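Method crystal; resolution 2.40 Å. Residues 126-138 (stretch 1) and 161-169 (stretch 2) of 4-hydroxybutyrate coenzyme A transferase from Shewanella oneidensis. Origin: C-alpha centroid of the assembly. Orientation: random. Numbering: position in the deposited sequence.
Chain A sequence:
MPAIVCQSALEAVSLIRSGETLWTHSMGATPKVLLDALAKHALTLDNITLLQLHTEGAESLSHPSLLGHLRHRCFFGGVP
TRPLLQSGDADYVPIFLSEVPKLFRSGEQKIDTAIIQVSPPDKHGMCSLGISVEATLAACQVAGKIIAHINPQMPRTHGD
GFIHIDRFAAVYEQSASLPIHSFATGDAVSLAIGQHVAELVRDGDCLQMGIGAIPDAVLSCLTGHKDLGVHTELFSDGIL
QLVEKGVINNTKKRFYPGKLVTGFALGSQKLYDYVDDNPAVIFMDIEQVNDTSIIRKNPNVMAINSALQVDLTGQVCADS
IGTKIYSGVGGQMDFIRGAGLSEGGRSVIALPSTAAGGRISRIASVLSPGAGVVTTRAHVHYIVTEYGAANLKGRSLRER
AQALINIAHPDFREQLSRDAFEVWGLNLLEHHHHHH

Stretch 1 (126-138) MCSLGISVEATLA
Stretch 2 (161-169) GFIHIDRFA

The two stretches meet as a short antiparallel β-ladder, joined by backbone hydrogen bonds and lined by mostly apolar side chains, with 594 Å² buried between them. Strand 126-128 runs against strand 162-164 with an angle of 139° between their directions, and the register pairs Met-126 with His-164, Cys-127 with Ile-163 and Ser-128 with Phe-162 (CA-CA 4.6, 5.3 and 4.5 Å). Cys-127 and Ile-163 form the hydrogen-bonded pair: Cys-127 N donates to Ile-163 O at 2.8 Å, and Ile-163 N to Cys-127 O at 3.0 Å. Beyond the strands, Leu-129 N donates to Gly-161 O at 2.7 Å. Extended backbone (Cys-127 -115/169, Ile-163 -154/143) sets up this exchange, while CA-H...O contacts add to it, from Phe-162 CA to Cys-127 O (3.2 Å) and from Ser-128 CA to Gly-161 O (3.3 Å).

Side chains alternate between the faces. Cys-127 (m) and Ile-163 (t, p) share one, both buried; the compact thiol fits beside bulkier neighbours, its SG lying 4.1 Å from Phe-168 CE1 and 4.3 Å from Ile-165 CB. Leu-129 (m, t), pointing sideways, brings CD2 to 4.3 Å from Ile-163 CG2. The other face carries Met-126, Ser-128, Phe-162 and His-164 (t, chi2 -86°). Met-126, a selenomethionine, has chi1 and chi2 both m, which puts SE at the edge of the His-164 ring, 5.2 Å from its centroid; chi3 of -32° then sets CE. Small Ser-128 (t) accepts at OG from Gly-130 N (3.0 Å, that N less surely placed); Phe-162 (m, chi2 -71°), broad and apolar, brings CE1 to 4.2 Å from Ser-128 CB.

Gly-161 (-78/3) suits its crowded place: an ideal CB would lie 3.4 Å from Val-133 CG2. After Ser-128, a type II' turn spans Leu-129 to Ser-132; Gly-130 (60/-131) adopts the positive phi that glycine tolerates best. In stretch 2, Asp-166 N donates to His-164 ND1 (3.1 Å) as the strand gives way to 3-10 segment 165-167.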

# COMPACT_ATOMS: atom_id res chain seq x y z
N MSE A 126 -17.09 32.37 -13.50
CA MSE A 126 -16.46 31.24 -12.83
C MSE A 126 -17.31 30.72 -11.67
O MSE A 126 -17.83 31.49 -10.87
CB MSE A 126 -15.07 31.62 -12.32
CG MSE A 126 -14.00 31.83 -13.41
SE MSE A 126 -13.31 30.18 -14.23
CE MSE A 126 -13.43 29.00 -12.72
N CYS A 127 -17.45 29.39 -11.62
CA CYS A 127 -18.22 28.72 -10.59
C CYS A 127 -17.28 27.87 -9.76
O CYS A 127 -16.13 27.65 -10.13
CB CYS A 127 -19.29 27.80 -11.19
SG CYS A 127 -20.52 28.63 -12.22
N SER A 128 -17.78 27.36 -8.64
CA SER A 128 -16.96 26.55 -7.77
C SER A 128 -17.62 25.22 -7.44
O SER A 128 -18.84 25.14 -7.26
CB SER A 128 -16.67 27.33 -6.48
OG SER A 128 -15.92 26.56 -5.56
N LEU A 129 -16.81 24.17 -7.37
CA LEU A 129 -17.28 22.84 -7.03
C LEU A 129 -17.57 22.83 -5.54
O LEU A 129 -18.02 21.83 -5.00
CB LEU A 129 -16.21 21.81 -7.34
CG LEU A 129 -15.92 21.66 -8.82
CD1 LEU A 129 -14.91 20.55 -9.04
CD2 LEU A 129 -17.20 21.36 -9.56
N GLY A 130 -17.29 23.95 -4.88
CA GLY A 130 -17.56 24.07 -3.46
C GLY A 130 -16.92 23.13 -2.46
O GLY A 130 -15.71 22.90 -2.49
N ILE A 131 -17.75 22.56 -1.58
CA ILE A 131 -17.24 21.68 -0.53
C ILE A 131 -16.72 20.32 -0.98
O ILE A 131 -16.22 19.55 -0.15
CB ILE A 131 -18.27 21.48 0.58
CG1 ILE A 131 -19.52 20.80 0.03
CG2 ILE A 131 -18.59 22.80 1.21
CD1 ILE A 131 -20.57 20.50 1.08
N SER A 132 -16.84 20.02 -2.26
CA SER A 132 -16.33 18.75 -2.77
C SER A 132 -15.59 18.87 -4.07
O SER A 132 -16.20 19.03 -5.13
CB SER A 132 -17.45 17.73 -2.96
OG SER A 132 -17.86 17.20 -1.72
N VAL A 133 -14.26 18.80 -4.01
CA VAL A 133 -13.46 18.85 -5.21
C VAL A 133 -13.18 17.40 -5.57
O VAL A 133 -13.44 16.97 -6.69
CB VAL A 133 -12.15 19.59 -5.00
CG1 VAL A 133 -11.30 19.52 -6.26
CG2 VAL A 133 -12.43 21.04 -4.64
N GLU A 134 -12.66 16.65 -4.61
CA GLU A 134 -12.36 15.23 -4.81
C GLU A 134 -11.96 14.87 -6.25
O GLU A 134 -10.98 15.41 -6.78
CB GLU A 134 -13.55 14.35 -4.36
CG GLU A 134 -14.94 15.03 -4.32
CD GLU A 134 -15.92 14.43 -5.31
OE1 GLU A 134 -17.14 14.72 -5.24
OE2 GLU A 134 -15.47 13.67 -6.18
N ALA A 135 -12.70 13.98 -6.88
CA ALA A 135 -12.40 13.54 -8.23
C ALA A 135 -13.36 14.08 -9.26
O ALA A 135 -13.27 13.73 -10.45
CB ALA A 135 -12.39 12.04 -8.29
N THR A 136 -14.28 14.93 -8.83
CA THR A 136 -15.27 15.50 -9.75
C THR A 136 -14.58 16.43 -10.76
O THR A 136 -14.95 16.47 -11.94
CB THR A 136 -16.41 16.21 -8.94
OG1 THR A 136 -17.26 16.95 -9.83
CG2 THR A 136 -15.84 17.13 -7.88
N LEU A 137 -13.55 17.14 -10.30
CA LEU A 137 -12.81 18.05 -11.17
C LEU A 137 -12.25 17.27 -12.35
O LEU A 137 -12.31 17.71 -13.51
CB LEU A 137 -11.69 18.70 -10.35
CG LEU A 137 -10.88 19.84 -10.96
CD1 LEU A 137 -9.86 19.29 -11.91
CD2 LEU A 137 -11.81 20.83 -11.65
N ALA A 138 -11.72 16.08 -12.07
CA ALA A 138 -11.15 15.20 -13.09
C ALA A 138 -12.27 14.65 -13.98
O ALA A 138 -12.10 14.48 -15.20
CB ALA A 138 -10.39 14.06 -12.43
N GLY A 161 -11.30 23.98 -7.22
CA GLY A 161 -12.70 23.78 -7.53
C GLY A 161 -13.33 24.72 -8.54
O GLY A 161 -14.53 24.62 -8.80
N PHE A 162 -12.55 25.61 -9.14
CA PHE A 162 -13.10 26.56 -10.11
C PHE A 162 -13.29 25.99 -11.52
O PHE A 162 -12.45 25.25 -12.02
CB PHE A 162 -12.21 27.81 -10.16
CG PHE A 162 -12.32 28.65 -8.94
CD1 PHE A 162 -13.48 29.38 -8.69
CD2 PHE A 162 -11.31 28.66 -7.99
CE1 PHE A 162 -13.64 30.09 -7.51
CE2 PHE A 162 -11.45 29.36 -6.80
CZ PHE A 162 -12.62 30.08 -6.56
N ILE A 163 -14.40 26.37 -12.15
CA ILE A 163 -14.74 25.91 -13.50
C ILE A 163 -15.64 26.95 -14.17
O ILE A 163 -16.49 27.58 -13.52
CB ILE A 163 -15.45 24.50 -13.42
CG1 ILE A 163 -16.01 24.09 -14.79
CG2 ILE A 163 -16.60 24.55 -12.43
CD1 ILE A 163 -14.99 23.93 -15.88
N HIS A 164 -15.45 27.14 -15.47
CA HIS A 164 -16.23 28.15 -16.19
C HIS A 164 -17.58 27.62 -16.64
O HIS A 164 -17.69 26.49 -17.08
CB HIS A 164 -15.42 28.66 -17.39
CG HIS A 164 -15.89 29.98 -17.90
ND1 HIS A 164 -16.91 30.10 -18.82
CD2 HIS A 164 -15.53 31.24 -17.58
CE1 HIS A 164 -17.15 31.37 -19.04
NE2 HIS A 164 -16.33 32.09 -18.30
N ILE A 165 -18.60 28.46 -16.54
CA ILE A 165 -19.95 28.06 -16.89
C ILE A 165 -20.15 27.68 -18.36
O ILE A 165 -21.14 27.05 -18.69
CB ILE A 165 -20.97 29.15 -16.49
CG1 ILE A 165 -22.38 28.58 -16.53
CG2 ILE A 165 -20.86 30.35 -17.44
CD1 ILE A 165 -23.44 29.57 -16.17
N ASP A 166 -19.24 28.07 -19.25
CA ASP A 166 -19.42 27.69 -20.64
C ASP A 166 -19.03 26.24 -20.86
O ASP A 166 -19.18 25.72 -21.96
CB ASP A 166 -18.60 28.56 -21.58
CG ASP A 166 -19.22 29.93 -21.78
OD1 ASP A 166 -20.45 30.06 -21.54
OD2 ASP A 166 -18.48 30.85 -22.18
N ARG A 167 -18.52 25.59 -19.83
CA ARG A 167 -18.15 24.18 -19.92
C ARG A 167 -19.37 23.32 -19.58
O ARG A 167 -19.29 22.10 -19.52
CB ARG A 167 -17.02 23.86 -18.93
CG ARG A 167 -15.66 24.45 -19.33
CD ARG A 167 -14.69 23.35 -19.69
NE ARG A 167 -14.34 22.56 -18.51
CZ ARG A 167 -13.79 21.34 -18.54
NH1 ARG A 167 -13.53 20.74 -19.69
NH2 ARG A 167 -13.51 20.73 -17.39
N PHE A 168 -20.51 23.98 -19.37
CA PHE A 168 -21.76 23.31 -19.00
C PHE A 168 -22.72 23.20 -20.19
O PHE A 168 -22.88 24.14 -20.95
CB PHE A 168 -22.45 24.08 -17.86
CG PHE A 168 -21.60 24.27 -16.61
CD1 PHE A 168 -22.02 25.12 -15.60
CD2 PHE A 168 -20.41 23.57 -16.44
CE1 PHE A 168 -21.28 25.28 -14.43
CE2 PHE A 168 -19.66 23.72 -15.27
CZ PHE A 168 -20.10 24.59 -14.26
N ALA A 169 -23.36 22.05 -20.33
CA ALA A 169 -24.31 21.87 -21.44
C ALA A 169 -25.67 22.38 -21.01
O ALA A 169 -26.46 22.87 -21.82
CB ALA A 169 -24.42 20.40 -21.80